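Local structure of Mannose/sialic acid-binding lectin (Polygonatum cyrtonema, 3A0C) at residues V33-S37 with G38-W42; T56-N59 with N60-V64. The protein is an anti-HIV, mannose-binding lectin whose chain forms a single bulb-type lectin domain with the beta-prism II fold. One frame throughout, in Å; residues are numbered along the deposited sequence.

Contact 1: V33-S37 with G38-W42; sequences VLYDS and GKPVW
Leu34 and Trp42 form an antiparallel hydrogen-bonded pair near the open end of this hairpin, with Leu34 N only 2.6 Å from Trp42 O. The carbonyl of Leu34 serves two residues of the other strand: Val41 N reaches Leu34 O at 3.0 Å, and Trp42 N adds a weak bond. Facing one residue with two makes a classic beta bulge and shifts the register by one before Tyr35 meets Pro40. Asp36 and Lys39 close the ladder with reciprocal backbone bonds, Asp36 N to Lys39 O being 2.7 Å. Between them a type I' turn puts Ser37 and Gly38 at positive phi. Glycine suits the second place because a side chain there would jam against the preceding carbonyl.

Val33 and Tyr35 complete the QxDxNxVxY signature of bulb-type lectins, which in relatives forms a mannose site. The Tyr35 hydroxyl bonds to Gln27, the signature's glutamine. Val33 CG2 sits 3.5 Å above one face of the Tyr35 ring, towards its rim. Pro40 lies alongside Val33 and meets the ring through CB, 3.8 Å from Tyr35 CE1; having no N-H to offer, proline fits this non-hydrogen-bonded position.

Leu34 carries its CG anti to the backbone N (chi1 172°), where Val41 CG2 presses tightly against it at 3.5 Å. Its CB also packs on the CB of Trp42. Leu34 and Trp42 pack on Ser107 and Thr105 of the second subunit, respectively. The other Val41 methyl, CG1, lies 3.4 Å from Asp36 CB, while the Asp36 carboxylate reaches on to a salt bridge with Arg93.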
ATOM      1  N   VAL A  33      14.849   4.880  -8.786  1.00 23.52           N
ATOM      2  CA  VAL A  33      14.800   6.195  -8.166  1.00 21.19           C
ATOM      3  C   VAL A  33      13.419   6.813  -7.906  1.00 20.34           C
ATOM      4  O   VAL A  33      12.454   6.593  -8.645  1.00 20.87           O
ATOM      5  CB  VAL A  33      15.687   7.183  -8.993  1.00 21.88           C
ATOM      6  CG1 VAL A  33      15.754   6.738 -10.434  1.00 18.17           C
ATOM      7  CG2 VAL A  33      15.142   8.587  -8.906  1.00 22.35           C
ATOM      8  N   LEU A  34      13.348   7.592  -6.832  1.00 18.78           N
ATOM      9  CA  LEU A  34      12.125   8.277  -6.423  1.00 17.66           C
ATOM     10  C   LEU A  34      12.178   9.729  -6.875  1.00 17.15           C
ATOM     11  O   LEU A  34      13.103  10.448  -6.518  1.00 18.51           O
ATOM     12  CB  LEU A  34      11.986   8.221  -4.897  1.00 16.90           C
ATOM     13  CG  LEU A  34      10.876   9.035  -4.241  1.00 16.41           C
ATOM     14  CD1 LEU A  34       9.522   8.660  -4.809  1.00 16.47           C
ATOM     15  CD2 LEU A  34      10.908   8.772  -2.755  1.00 18.22           C
ATOM     16  N   TYR A  35      11.195  10.159  -7.663  1.00 17.44           N
ATOM     17  CA  TYR A  35      11.155  11.534  -8.145  1.00 17.44           C
ATOM     18  C   TYR A  35      10.110  12.383  -7.454  1.00 18.98           C
ATOM     19  O   TYR A  35       9.009  11.915  -7.167  1.00 19.18           O
ATOM     20  CB  TYR A  35      10.884  11.567  -9.640  1.00 17.82           C
ATOM     21  CG  TYR A  35      12.077  11.150 -10.453  1.00 17.71           C
ATOM     22  CD1 TYR A  35      13.148  12.015 -10.641  1.00 17.64           C
ATOM     23  CD2 TYR A  35      12.152   9.879 -11.010  1.00 19.55           C
ATOM     24  CE1 TYR A  35      14.278  11.627 -11.367  1.00 18.97           C
ATOM     25  CE2 TYR A  35      13.272   9.474 -11.738  1.00 20.25           C
ATOM     26  CZ  TYR A  35      14.335  10.359 -11.907  1.00 20.52           C
ATOM     27  OH  TYR A  35      15.469   9.970 -12.576  1.00 20.09           O
ATOM     28  N   ASP A  36      10.465  13.637  -7.193  1.00 20.68           N
ATOM     29  CA  ASP A  36       9.561  14.591  -6.562  1.00 22.08           C
ATOM     30  C   ASP A  36       9.525  15.783  -7.503  1.00 22.83           C
ATOM     31  O   ASP A  36      10.437  16.602  -7.501  1.00 21.84           O
ATOM     32  CB  ASP A  36      10.095  15.031  -5.198  1.00 23.51           C
ATOM     33  CG  ASP A  36       9.137  15.964  -4.467  1.00 24.11           C
ATOM     34  OD1 ASP A  36       8.219  16.513  -5.121  1.00 24.00           O
ATOM     35  OD2 ASP A  36       9.311  16.155  -3.245  1.00 21.83           O
ATOM     36  N   SER A  37       8.474  15.864  -8.312  1.00 24.33           N
ATOM     37  CA  SER A  37       8.321  16.941  -9.293  1.00 25.17           C
ATOM     38  C   SER A  37       9.499  17.043 -10.265  1.00 25.92           C
ATOM     39  O   SER A  37       9.869  18.145 -10.680  1.00 26.84           O
ATOM     40  CB  SER A  37       8.139  18.288  -8.594  1.00 24.35           C
ATOM     41  OG  SER A  37       6.878  18.372  -7.964  1.00 25.02           O
ATOM     42  N   GLY A  38      10.094  15.908 -10.618  1.00 24.84           N
ATOM     43  CA  GLY A  38      11.214  15.941 -11.535  1.00 24.50           C
ATOM     44  C   GLY A  38      12.550  15.942 -10.837  1.00 24.03           C
ATOM     45  O   GLY A  38      13.580  15.844 -11.477  1.00 23.98           O
ATOM     46  N   LYS A  39      12.531  16.042  -9.517  1.00 26.12           N
ATOM     47  CA  LYS A  39      13.758  16.058  -8.727  1.00 27.17           C
ATOM     48  C   LYS A  39      13.993  14.708  -8.062  1.00 27.05           C
ATOM     49  O   LYS A  39      13.131  14.211  -7.334  1.00 28.69           O
ATOM     50  CB  LYS A  39      13.669  17.152  -7.643  1.00 30.05           C
ATOM     51  CG  LYS A  39      14.402  16.818  -6.324  1.00 33.11           C
ATOM     52  CD  LYS A  39      13.931  17.706  -5.167  1.00 35.61           C
ATOM     53  CE  LYS A  39      14.379  17.171  -3.800  1.00 37.33           C
ATOM     54  NZ  LYS A  39      15.867  17.134  -3.627  1.00 39.45           N
ATOM     55  N   PRO A  40      15.155  14.085  -8.312  1.00 26.54           N
ATOM     56  CA  PRO A  40      15.422  12.792  -7.679  1.00 25.82           C
ATOM     57  C   PRO A  40      15.738  12.999  -6.190  1.00 26.26           C
ATOM     58  O   PRO A  40      16.744  13.624  -5.844  1.00 25.41           O
ATOM     59  CB  PRO A  40      16.612  12.258  -8.473  1.00 24.49           C
ATOM     60  CG  PRO A  40      17.306  13.495  -8.932  1.00 25.15           C
ATOM     61  CD  PRO A  40      16.173  14.394  -9.333  1.00 25.28           C
ATOM     62  N   VAL A  41      14.863  12.491  -5.318  1.00 26.44           N
ATOM     63  CA  VAL A  41      15.035  12.618  -3.867  1.00 24.55           C
ATOM     64  C   VAL A  41      15.578  11.331  -3.261  1.00 23.92           C
ATOM     65  O   VAL A  41      16.010  11.321  -2.110  1.00 24.81           O
ATOM     66  CB  VAL A  41      13.700  12.948  -3.156  1.00 24.89           C
ATOM     67  CG1 VAL A  41      13.063  14.160  -3.792  1.00 22.74           C
ATOM     68  CG2 VAL A  41      12.761  11.742  -3.213  1.00 25.45           C
ATOM     69  N   TRP A  42      15.544  10.245  -4.028  1.00 22.21           N
ATOM     70  CA  TRP A  42      16.049   8.957  -3.551  1.00 21.50           C
ATOM     71  C   TRP A  42      16.357   8.012  -4.715  1.00 21.22           C
ATOM     72  O   TRP A  42      15.717   8.091  -5.764  1.00 20.84           O
ATOM     73  CB  TRP A  42      15.034   8.285  -2.612  1.00 20.61           C
ATOM     74  CG  TRP A  42      15.582   7.038  -1.977  1.00 19.43           C
ATOM     75  CD1 TRP A  42      16.242   6.943  -0.781  1.00 18.49           C
ATOM     76  CD2 TRP A  42      15.582   5.718  -2.543  1.00 18.42           C
ATOM     77  NE1 TRP A  42      16.654   5.643  -0.569  1.00 18.13           N
ATOM     78  CE2 TRP A  42      16.263   4.873  -1.635  1.00 18.29           C
ATOM     79  CE3 TRP A  42      15.071   5.170  -3.728  1.00 18.65           C
ATOM     80  CZ2 TRP A  42      16.449   3.506  -1.877  1.00 17.96           C
ATOM     81  CZ3 TRP A  42      15.255   3.810  -3.971  1.00 18.24           C
ATOM     82  CH2 TRP A  42      15.941   2.993  -3.046  1.00 19.43           C
TER

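Contact 2: T56-N59 with N60-V64; sequences TLHN and NGNLV
Two backbone hydrogen bonds, each 2.8 Å, tie Thr56 to Val64: Thr56 N gives to Val64 O and Val64 N to Thr56 O. Leu57 follows as half of a non-hydrogen-bonded pair with Leu63; the two side chains cross at about a right angle, Leu57 CB lying 3.8 Å from Leu63 CD1. His58 N then bonds to Asn62 O, and His58 O receives Gly61 N at 3.1 Å across a type I turn, with Gly61 at positive phi: a G1-bulge hairpin. With CG anti to its carbonyl carbon (chi1 -62°), His58 lays one ring face under Thr56 CG2, while Val64 CG2 meets the ring's edge in plane, 3.7 Å from His58 CD2. Its NE2 bonds to Tyr66. Asn59 leads to Asn60, whose OD1 touches His58 CB and accepts Asn62 N at 3.2 Å, an Asx turn, for which asparagine's short side chain, with its oxygen two bonds beyond CB, is well suited. His58 and Asn60 replace the Gln and Asp of the bulb-lectin signature. Leu57 and Leu63 together face Leu87 and Ile97 of strands 86-89 and 95-104, while strand 72-75 flanks the hairpin, and Leu63 also packs on Trp103 of the second subunit.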
ATOM      1  N   THR A  56      11.621  -6.664  -7.989  1.00 16.61           N
ATOM      2  CA  THR A  56      10.709  -7.672  -7.506  1.00 14.38           C
ATOM      3  C   THR A  56      10.616  -7.657  -5.989  1.00 14.09           C
ATOM      4  O   THR A  56      11.636  -7.573  -5.304  1.00 14.27           O
ATOM      5  CB  THR A  56      11.168  -9.083  -7.948  1.00 14.36           C
ATOM      6  OG1 THR A  56      11.355  -9.110  -9.366  1.00 15.18           O
ATOM      7  CG2 THR A  56      10.144 -10.118  -7.573  1.00 12.98           C
ATOM      8  N   LEU A  57       9.387  -7.699  -5.472  1.00 13.09           N
ATOM      9  CA  LEU A  57       9.173  -7.793  -4.030  1.00 13.33           C
ATOM     10  C   LEU A  57       8.722  -9.251  -3.781  1.00 13.84           C
ATOM     11  O   LEU A  57       7.619  -9.634  -4.142  1.00 12.39           O
ATOM     12  CB  LEU A  57       8.090  -6.815  -3.546  1.00 13.58           C
ATOM     13  CG  LEU A  57       7.705  -6.955  -2.058  1.00 13.16           C
ATOM     14  CD1 LEU A  57       8.923  -6.729  -1.198  1.00 13.44           C
ATOM     15  CD2 LEU A  57       6.620  -5.972  -1.683  1.00 12.61           C
ATOM     16  N   HIS A  58       9.591 -10.061  -3.189  1.00 16.01           N
ATOM     17  CA  HIS A  58       9.284 -11.465  -2.915  1.00 17.86           C
ATOM     18  C   HIS A  58       8.325 -11.631  -1.747  1.00 19.96           C
ATOM     19  O   HIS A  58       8.142 -10.712  -0.947  1.00 21.97           O
ATOM     20  CB  HIS A  58      10.575 -12.230  -2.618  1.00 16.99           C
ATOM     21  CG  HIS A  58      11.538 -12.239  -3.758  1.00 18.10           C
ATOM     22  ND1 HIS A  58      11.288 -12.917  -4.931  1.00 18.06           N
ATOM     23  CD2 HIS A  58      12.726 -11.613  -3.929  1.00 17.87           C
ATOM     24  CE1 HIS A  58      12.282 -12.708  -5.776  1.00 19.07           C
ATOM     25  NE2 HIS A  58      13.168 -11.919  -5.194  1.00 18.41           N
ATOM     26  N   ASN A  59       7.731 -12.816  -1.635  1.00 21.44           N
ATOM     27  CA  ASN A  59       6.785 -13.083  -0.560  1.00 22.11           C
ATOM     28  C   ASN A  59       7.411 -13.135   0.817  1.00 21.98           C
ATOM     29  O   ASN A  59       6.694 -13.276   1.807  1.00 23.37           O
ATOM     30  CB  ASN A  59       6.034 -14.392  -0.794  1.00 23.98           C
ATOM     31  CG  ASN A  59       5.110 -14.336  -1.985  1.00 24.21           C
ATOM     32  OD1 ASN A  59       4.423 -13.347  -2.208  1.00 24.70           O
ATOM     33  ND2 ASN A  59       5.076 -15.413  -2.750  1.00 26.20           N
ATOM     34  N   ASN A  60       8.738 -13.043   0.892  1.00 21.74           N
ATOM     35  CA  ASN A  60       9.407 -13.067   2.189  1.00 19.65           C
ATOM     36  C   ASN A  60       9.824 -11.671   2.657  1.00 18.39           C
ATOM     37  O   ASN A  60      10.465 -11.521   3.692  1.00 17.62           O
ATOM     38  CB  ASN A  60      10.608 -14.030   2.184  1.00 20.67           C
ATOM     39  CG  ASN A  60      11.717 -13.596   1.252  1.00 20.65           C
ATOM     40  OD1 ASN A  60      11.557 -12.681   0.451  1.00 22.16           O
ATOM     41  ND2 ASN A  60      12.856 -14.265   1.347  1.00 22.02           N
ATOM     42  N   GLY A  61       9.437 -10.650   1.894  1.00 17.79           N
ATOM     43  CA  GLY A  61       9.734  -9.288   2.289  1.00 15.50           C
ATOM     44  C   GLY A  61      10.998  -8.719   1.708  1.00 13.42           C
ATOM     45  O   GLY A  61      11.331  -7.568   1.966  1.00 14.22           O
ATOM     46  N   ASN A  62      11.696  -9.513   0.914  1.00 12.47           N
ATOM     47  CA  ASN A  62      12.930  -9.045   0.316  1.00 12.31           C
ATOM     48  C   ASN A  62      12.651  -8.348  -1.007  1.00 12.94           C
ATOM     49  O   ASN A  62      12.009  -8.910  -1.888  1.00 13.89           O
ATOM     50  CB  ASN A  62      13.909 -10.221   0.122  1.00 10.89           C
ATOM     51  CG  ASN A  62      15.318  -9.762  -0.244  1.00 10.68           C
ATOM     52  OD1 ASN A  62      15.806  -8.761   0.272  1.00 11.76           O
ATOM     53  ND2 ASN A  62      15.975 -10.498  -1.120  1.00 11.93           N
ATOM     54  N   LEU A  63      13.128  -7.109  -1.130  1.00 14.07           N
ATOM     55  CA  LEU A  63      12.957  -6.316  -2.342  1.00 15.26           C
ATOM     56  C   LEU A  63      14.280  -6.386  -3.123  1.00 15.78           C
ATOM     57  O   LEU A  63      15.318  -5.917  -2.642  1.00 17.72           O
ATOM     58  CB  LEU A  63      12.632  -4.879  -1.960  1.00 13.58           C
ATOM     59  CG  LEU A  63      12.272  -3.956  -3.112  1.00 13.00           C
ATOM     60  CD1 LEU A  63      11.004  -4.434  -3.808  1.00 12.10           C
ATOM     61  CD2 LEU A  63      12.091  -2.575  -2.547  1.00 13.61           C
ATOM     62  N   VAL A  64      14.238  -6.958  -4.324  1.00 16.10           N
ATOM     63  CA  VAL A  64      15.439  -7.153  -5.132  1.00 14.25           C
ATOM     64  C   VAL A  64      15.395  -6.589  -6.552  1.00 14.77           C
ATOM     65  O   VAL A  64      14.343  -6.590  -7.193  1.00 15.09           O
ATOM     66  CB  VAL A  64      15.733  -8.670  -5.238  1.00 14.27           C
ATOM     67  CG1 VAL A  64      17.086  -8.916  -5.896  1.00 12.64           C
ATOM     68  CG2 VAL A  64      15.635  -9.306  -3.857  1.00 13.22           C
TER

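In the fold
Contacts 1 and 2 are hairpins from two of the three antiparallel sheets of the prism, met one after the other along the chain, on opposite sides of its centre. Their centres are 23 Å apart and their nearest atoms about 7 Å, so they do not touch. Contact 1 is a surface hairpin with a tight two-residue turn, a bulge in its ladder, and polar ends tied to Arg93, Gln27 and Ser21. Contact 2 is largely buried: its leucines join the apolar interior, and the Asn60 side chain braces a longer turn. Contact 1 holds the closing Val and Tyr of an intact lectin signature, contact 2 the Gln-to-Val part of an altered one; both reach the second subunit.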